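Side-chain contacts in alpha-rhamnosidase (Dictyoglomus thermophilum, PDB 6I60), which probably hydrolyses terminal non-reducing alpha-L-rhamnose residues from alpha-L-rhamnosides, as a bacterial glycoside hydrolase: residues I304-G307 and R308-I311; P317-D321 and S322-N326. One frame throughout, in Å; residues are numbered along the deposited sequence.

Interaction 1 (I304-G307 and R308-I311)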
ATOM      1  N   ILE A 304      -8.600 -17.959  20.027  1.00 57.99           N
ATOM      2  CA  ILE A 304      -9.557 -18.801  20.735  1.00 55.84           C
ATOM      3  C   ILE A 304     -10.399 -17.913  21.641  1.00 56.39           C
ATOM      4  O   ILE A 304      -9.855 -17.137  22.436  1.00 52.40           O
ATOM      5  CB  ILE A 304      -8.848 -19.900  21.542  1.00 52.70           C
ATOM      6  CG1 ILE A 304      -8.064 -20.824  20.609  1.00 56.34           C
ATOM      7  CG2 ILE A 304      -9.848 -20.690  22.365  1.00 52.49           C
ATOM      8  CD1 ILE A 304      -6.754 -21.289  21.188  1.00 60.83           C
ATOM      9  N   TYR A 305     -11.721 -18.029  21.524  1.00 55.10           N
ATOM     10  CA  TYR A 305     -12.669 -17.225  22.293  1.00 52.33           C
ATOM     11  C   TYR A 305     -13.570 -18.163  23.086  1.00 55.63           C
ATOM     12  O   TYR A 305     -14.428 -18.841  22.511  1.00 58.39           O
ATOM     13  CB  TYR A 305     -13.491 -16.326  21.371  1.00 56.39           C
ATOM     14  CG  TYR A 305     -14.313 -15.267  22.079  1.00 57.62           C
ATOM     15  CD1 TYR A 305     -15.511 -15.590  22.707  1.00 55.73           C
ATOM     16  CD2 TYR A 305     -13.900 -13.942  22.104  1.00 51.76           C
ATOM     17  CE1 TYR A 305     -16.265 -14.626  23.347  1.00 49.82           C
ATOM     18  CE2 TYR A 305     -14.648 -12.971  22.741  1.00 51.23           C
ATOM     19  CZ  TYR A 305     -15.830 -13.319  23.360  1.00 55.87           C
ATOM     20  OH  TYR A 305     -16.579 -12.356  23.999  1.00 58.70           O
ATOM     21  N   ASP A 306     -13.386 -18.194  24.404  1.00 57.70           N
ATOM     22  CA  ASP A 306     -14.197 -19.021  25.296  1.00 56.54           C
ATOM     23  C   ASP A 306     -15.299 -18.142  25.876  1.00 59.59           C
ATOM     24  O   ASP A 306     -15.050 -17.319  26.762  1.00 58.99           O
ATOM     25  CB  ASP A 306     -13.340 -19.645  26.392  1.00 58.48           C
ATOM     26  CG  ASP A 306     -14.073 -20.733  27.157  1.00 62.48           C
ATOM     27  OD1 ASP A 306     -13.407 -21.672  27.645  1.00 59.52           O
ATOM     28  OD2 ASP A 306     -15.314 -20.648  27.272  1.00 62.41           O
ATOM     29  N   GLY A 307     -16.523 -18.319  25.374  1.00 62.16           N
ATOM     30  CA  GLY A 307     -17.640 -17.515  25.836  1.00 62.09           C
ATOM     31  C   GLY A 307     -18.028 -17.763  27.278  1.00 63.24           C
ATOM     32  O   GLY A 307     -18.709 -16.926  27.879  1.00 65.88           O
ATOM     33  N   ARG A 308     -17.612 -18.895  27.847  1.00 54.03           N
ATOM     34  CA  ARG A 308     -17.926 -19.169  29.244  1.00 64.48           C
ATOM     35  C   ARG A 308     -17.139 -18.265  30.185  1.00 67.65           C
ATOM     36  O   ARG A 308     -17.654 -17.871  31.238  1.00 70.01           O
ATOM     37  CB  ARG A 308     -17.661 -20.641  29.558  1.00 67.58           C
ATOM     38  CG  ARG A 308     -18.490 -21.607  28.722  1.00 62.53           C
ATOM     39  CD  ARG A 308     -17.956 -23.026  28.816  1.00 58.24           C
ATOM     40  NE  ARG A 308     -16.513 -23.080  28.597  1.00 65.04           N
ATOM     41  CZ  ARG A 308     -15.766 -24.159  28.803  1.00 71.13           C
ATOM     42  NH1 ARG A 308     -16.324 -25.282  29.236  1.00 68.44           N
ATOM     43  NH2 ARG A 308     -14.458 -24.118  28.576  1.00 67.44           N
ATOM     44  N   LYS A 309     -15.902 -17.916  29.825  1.00 68.25           N
ATOM     45  CA  LYS A 309     -15.062 -17.022  30.625  1.00 60.98           C
ATOM     46  C   LYS A 309     -15.230 -15.562  30.229  1.00 58.71           C
ATOM     47  O   LYS A 309     -14.266 -14.790  30.250  1.00 61.79           O
ATOM     48  CB  LYS A 309     -13.601 -17.446  30.507  1.00 57.92           C
ATOM     49  CG  LYS A 309     -13.351 -18.929  30.735  1.00 63.16           C
ATOM     50  CD  LYS A 309     -11.858 -19.228  30.814  1.00 62.60           C
ATOM     51  CE  LYS A 309     -11.583 -20.724  30.812  1.00 66.74           C
ATOM     52  NZ  LYS A 309     -11.271 -21.235  29.447  1.00 68.18           N
ATOM     53  N   GLU A 310     -16.442 -15.150  29.871  1.00 60.41           N
ATOM     54  CA  GLU A 310     -16.710 -13.796  29.400  1.00 66.44           C
ATOM     55  C   GLU A 310     -17.289 -12.974  30.546  1.00 69.13           C
ATOM     56  O   GLU A 310     -18.429 -13.199  30.967  1.00 71.40           O
ATOM     57  CB  GLU A 310     -17.662 -13.818  28.208  1.00 61.62           C
ATOM     58  CG  GLU A 310     -18.100 -12.445  27.747  1.00 70.10           C
ATOM     59  CD  GLU A 310     -18.680 -12.463  26.350  1.00 75.60           C
ATOM     60  OE1 GLU A 310     -18.097 -13.132  25.471  1.00 71.85           O
ATOM     61  OE2 GLU A 310     -19.722 -11.811  26.129  1.00 90.67           O
ATOM     62  N   ILE A 311     -16.506 -12.019  31.045  1.00 72.93           N
ATOM     63  CA  ILE A 311     -16.954 -11.132  32.113  1.00 70.63           C
ATOM     64  C   ILE A 311     -18.037 -10.214  31.565  1.00 70.92           C
ATOM     65  O   ILE A 311     -17.748  -9.255  30.841  1.00 69.33           O
ATOM     66  CB  ILE A 311     -15.782 -10.324  32.701  1.00 60.53           C
ATOM     67  CG1 ILE A 311     -14.740 -11.264  33.307  1.00 58.43           C
ATOM     68  CG2 ILE A 311     -16.284  -9.341  33.748  1.00 66.67           C
ATOM     69  CD1 ILE A 311     -13.498 -11.417  32.467  1.00 64.85           C
TER
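D306, R308 and K309 form a compact salt-bridge network at the turn that leaves strand 302-306, with the D306 carboxylate as its centre. That strand pairs with strands 288-298 and 414-418, and the D306 and R308 side chains rest on I418 of the latter. The ionic part has two arms. R308 grips the carboxylate side-on: NE reaches D306 OD2 at 3.0 Å and NH2 reaches D306 OD1 at 2.8 Å, each on the syn lone pair of its oxygen. The carboxylate and guanidinium planes lie 15° apart, and the NH2 bond is almost straight, with an N-H...O angle of 175°; a bend at chi3 of R308 (-49°) curls the chain back to present this edge. K309 supplies the other arm, its NZ meeting D306 OD1 at 2.8 Å from above the carboxylate plane.

Two backbone N-H groups close the turn. R308 N donates to D306 OD2 at 2.9 Å on the anti side, an Asx turn, so this oxygen accepts from two nitrogens of one residue, while K309 N gives a weak bond to D306 O. With two donors on each oxygen, the carboxylate is held against rotation, and the two basic groups probably favour its ionised form.

Further along, E310 OE2 forms a salt bridge with K420. Where the chain turns at G307, the carbonyl oxygen G307 O packs against E310 CB at 3.3 Å.

Interaction 2 (P317-D321 and S322-N326); sequences PDFDD and STWEN
W324 and F319 bring their aromatic rings together across a surface loop whose chain makes an inverse gamma turn centred on D320. Followed outward, the tryptophan begins with CB, which lies 4.0 Å from the carbonyl oxygen D321 O. The next atom, CG, stays near that same oxygen. With CG anti to the carbonyl carbon of W324 (chi1 -68°), the indole is carried back over the preceding residues. On its six-membered ring, CE3 comes 4.1 Å from D321 OD1, which lies over one face, displaced toward the rim; the carboxylate stands nearly upright on the indole, the planes 84° apart. On the far side of that ring, CZ2 makes the closest approach to the phenylalanine, 3.5 Å from F319 CE1, and is 3.9 Å from F319 CZ. Its ring neighbours CE2 and CH2 each lie 4.0 Å from F319 CE1. CZ2 arrives at the edge of the F319 ring, yet the planes meet at 65° with centroids 5.7 Å apart, an oblique pairing held by apolar contact. With the indole cut back to an alanine, F319 CE1 and CZ lose their aromatic neighbour, and a gap would probably open beside D321.

Both rings also touch R180 of strand 171-184, and W324 reaches T290 of strand 288-298 as well as W314 in the loop. W324 O accepts a hydrogen bond from K288, and the next residue, E325, pairs through its backbone with T289, where the loop passes into strand 325-329 beside strand 288-298.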
ATOM      1  N   PRO A 317     -20.032   1.883  33.290  1.00 81.45           N
ATOM      2  CA  PRO A 317     -19.808   2.657  34.526  1.00 80.85           C
ATOM      3  C   PRO A 317     -20.036   1.893  35.821  1.00 80.94           C
ATOM      4  O   PRO A 317     -19.090   1.655  36.579  1.00 81.44           O
ATOM      5  CB  PRO A 317     -20.810   3.809  34.391  1.00 79.59           C
ATOM      6  CG  PRO A 317     -20.947   4.008  32.925  1.00 78.53           C
ATOM      7  CD  PRO A 317     -20.814   2.645  32.299  1.00 68.33           C
ATOM      8  N   ASP A 318     -21.280   1.511  36.093  1.00 85.01           N
ATOM      9  CA  ASP A 318     -21.619   0.826  37.337  1.00 88.12           C
ATOM     10  C   ASP A 318     -21.213  -0.638  37.215  1.00 85.43           C
ATOM     11  O   ASP A 318     -21.983  -1.487  36.766  1.00 93.29           O
ATOM     12  CB  ASP A 318     -23.103   0.976  37.644  1.00 84.38           C
ATOM     13  CG  ASP A 318     -23.492   2.413  37.930  1.00 88.07           C
ATOM     14  OD1 ASP A 318     -24.222   3.010  37.110  1.00 78.97           O
ATOM     15  OD2 ASP A 318     -23.060   2.949  38.974  1.00 91.37           O
ATOM     16  N   PHE A 319     -19.980  -0.935  37.622  1.00 73.95           N
ATOM     17  CA  PHE A 319     -19.465  -2.296  37.590  1.00 79.72           C
ATOM     18  C   PHE A 319     -18.504  -2.486  38.753  1.00 81.44           C
ATOM     19  O   PHE A 319     -17.714  -1.591  39.065  1.00 80.58           O
ATOM     20  CB  PHE A 319     -18.761  -2.602  36.262  1.00 82.22           C
ATOM     21  CG  PHE A 319     -18.100  -3.955  36.221  1.00 77.67           C
ATOM     22  CD1 PHE A 319     -16.719  -4.066  36.221  1.00 76.14           C
ATOM     23  CD2 PHE A 319     -18.860  -5.112  36.184  1.00 73.04           C
ATOM     24  CE1 PHE A 319     -16.109  -5.307  36.184  1.00 75.93           C
ATOM     25  CE2 PHE A 319     -18.256  -6.355  36.145  1.00 71.44           C
ATOM     26  CZ  PHE A 319     -16.879  -6.452  36.146  1.00 76.18           C
ATOM     27  N   ASP A 320     -18.580  -3.655  39.388  1.00 83.01           N
ATOM     28  CA  ASP A 320     -17.706  -3.978  40.509  1.00 85.23           C
ATOM     29  C   ASP A 320     -16.254  -4.042  40.054  1.00 84.68           C
ATOM     30  O   ASP A 320     -15.741  -5.120  39.736  1.00 86.39           O
ATOM     31  CB  ASP A 320     -18.122  -5.301  41.153  1.00 93.92           C
ATOM     32  CG  ASP A 320     -17.863  -5.328  42.646  1.00 87.78           C
ATOM     33  OD1 ASP A 320     -18.495  -4.534  43.374  1.00 71.86           O
ATOM     34  OD2 ASP A 320     -17.025  -6.144  43.090  1.00 93.25           O
ATOM     35  N   ASP A 321     -15.584  -2.889  40.025  1.00 87.50           N
ATOM     36  CA  ASP A 321     -14.212  -2.818  39.541  1.00 86.49           C
ATOM     37  C   ASP A 321     -13.215  -3.494  40.472  1.00 83.58           C
ATOM     38  O   ASP A 321     -12.051  -3.647  40.091  1.00 75.41           O
ATOM     39  CB  ASP A 321     -13.809  -1.358  39.326  1.00 80.71           C
ATOM     40  CG  ASP A 321     -12.629  -1.215  38.389  1.00 85.49           C
ATOM     41  OD1 ASP A 321     -12.201  -2.240  37.816  1.00 79.71           O
ATOM     42  OD2 ASP A 321     -12.129  -0.081  38.226  1.00 89.01           O
ATOM     43  N   SER A 322     -13.634  -3.905  41.670  1.00 88.68           N
ATOM     44  CA  SER A 322     -12.733  -4.587  42.589  1.00 89.00           C
ATOM     45  C   SER A 322     -12.424  -5.994  42.092  1.00 89.20           C
ATOM     46  O   SER A 322     -12.304  -6.211  40.882  1.00 90.45           O
ATOM     47  CB  SER A 322     -13.328  -4.636  43.997  1.00 86.14           C
ATOM     48  OG  SER A 322     -12.303  -4.610  44.974  1.00 89.27           O
ATOM     49  N   THR A 323     -12.275  -6.948  43.018  1.00 80.07           N
ATOM     50  CA  THR A 323     -11.926  -8.352  42.766  1.00 83.86           C
ATOM     51  C   THR A 323     -10.914  -8.586  41.641  1.00 82.52           C
ATOM     52  O   THR A 323     -10.612  -9.737  41.311  1.00 79.82           O
ATOM     53  CB  THR A 323     -13.190  -9.192  42.493  1.00 89.11           C
ATOM     54  OG1 THR A 323     -12.815 -10.562  42.295  1.00 97.57           O
ATOM     55  CG2 THR A 323     -13.957  -8.719  41.260  1.00 87.75           C
ATOM     56  N   TRP A 324     -10.370  -7.517  41.064  1.00 85.61           N
ATOM     57  CA  TRP A 324      -9.377  -7.594  40.006  1.00 80.52           C
ATOM     58  C   TRP A 324      -8.012  -7.215  40.563  1.00 78.93           C
ATOM     59  O   TRP A 324      -7.904  -6.399  41.483  1.00 80.08           O
ATOM     60  CB  TRP A 324      -9.723  -6.659  38.838  1.00 78.60           C
ATOM     61  CG  TRP A 324     -10.940  -7.042  38.041  1.00 82.80           C
ATOM     62  CD1 TRP A 324     -11.911  -7.935  38.394  1.00 83.27           C
ATOM     63  CD2 TRP A 324     -11.317  -6.530  36.754  1.00 80.77           C
ATOM     64  NE1 TRP A 324     -12.865  -8.012  37.408  1.00 84.46           N
ATOM     65  CE2 TRP A 324     -12.524  -7.159  36.391  1.00 80.89           C
ATOM     66  CE3 TRP A 324     -10.749  -5.601  35.875  1.00 78.30           C
ATOM     67  CZ2 TRP A 324     -13.173  -6.890  35.186  1.00 80.90           C
ATOM     68  CZ3 TRP A 324     -11.396  -5.336  34.678  1.00 70.25           C
ATOM     69  CH2 TRP A 324     -12.594  -5.978  34.347  1.00 74.32           C
ATOM     70  N   GLU A 325      -6.968  -7.812  39.997  1.00 76.39           N
ATOM     71  CA  GLU A 325      -5.611  -7.426  40.349  1.00 69.88           C
ATOM     72  C   GLU A 325      -5.260  -6.097  39.693  1.00 67.21           C
ATOM     73  O   GLU A 325      -5.787  -5.743  38.635  1.00 73.40           O
ATOM     74  CB  GLU A 325      -4.612  -8.505  39.927  1.00 66.41           C
ATOM     75  CG  GLU A 325      -4.744  -8.957  38.480  1.00 80.68           C
ATOM     76  CD  GLU A 325      -3.434  -9.465  37.902  1.00 82.50           C
ATOM     77  OE1 GLU A 325      -2.493  -8.656  37.754  1.00 78.09           O
ATOM     78  OE2 GLU A 325      -3.343 -10.674  37.595  1.00 84.12           O
ATOM     79  N   ASN A 326      -4.368  -5.354  40.336  1.00 71.11           N
ATOM     80  CA  ASN A 326      -3.951  -4.064  39.812  1.00 72.88           C
ATOM     81  C   ASN A 326      -2.853  -4.238  38.770  1.00 69.42           C
ATOM     82  O   ASN A 326      -2.077  -5.198  38.807  1.00 69.51           O
ATOM     83  CB  ASN A 326      -3.464  -3.155  40.942  1.00 75.27           C
ATOM     84  CG  ASN A 326      -4.604  -2.597  41.779  1.00 70.80           C
ATOM     85  OD1 ASN A 326      -5.386  -3.346  42.366  1.00 72.10           O
ATOM     86  ND2 ASN A 326      -4.699  -1.273  41.839  1.00 61.00           N
TER

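How the interactions relate
Interaction 1 and interaction 2 follow in series along the chain, their centres about 18 Å apart, within the sequence range of the alpha-L-rhamnosidase N-terminal domain. The first lies where strand 302-306 gives way to a loop; the second lies where that loop leads into strand 325-329. Both strands pair antiparallel with strand 288-298, at different places along it, so the two contacts mark the exit and return of one excursion between two strands that share this neighbour. I311, at the end of the first segment pair, joins them by packing on the aromatic pair of interaction 2: its CG2 lies 3.8 Å from F319 CZ and 4.2 Å from W324 CZ2.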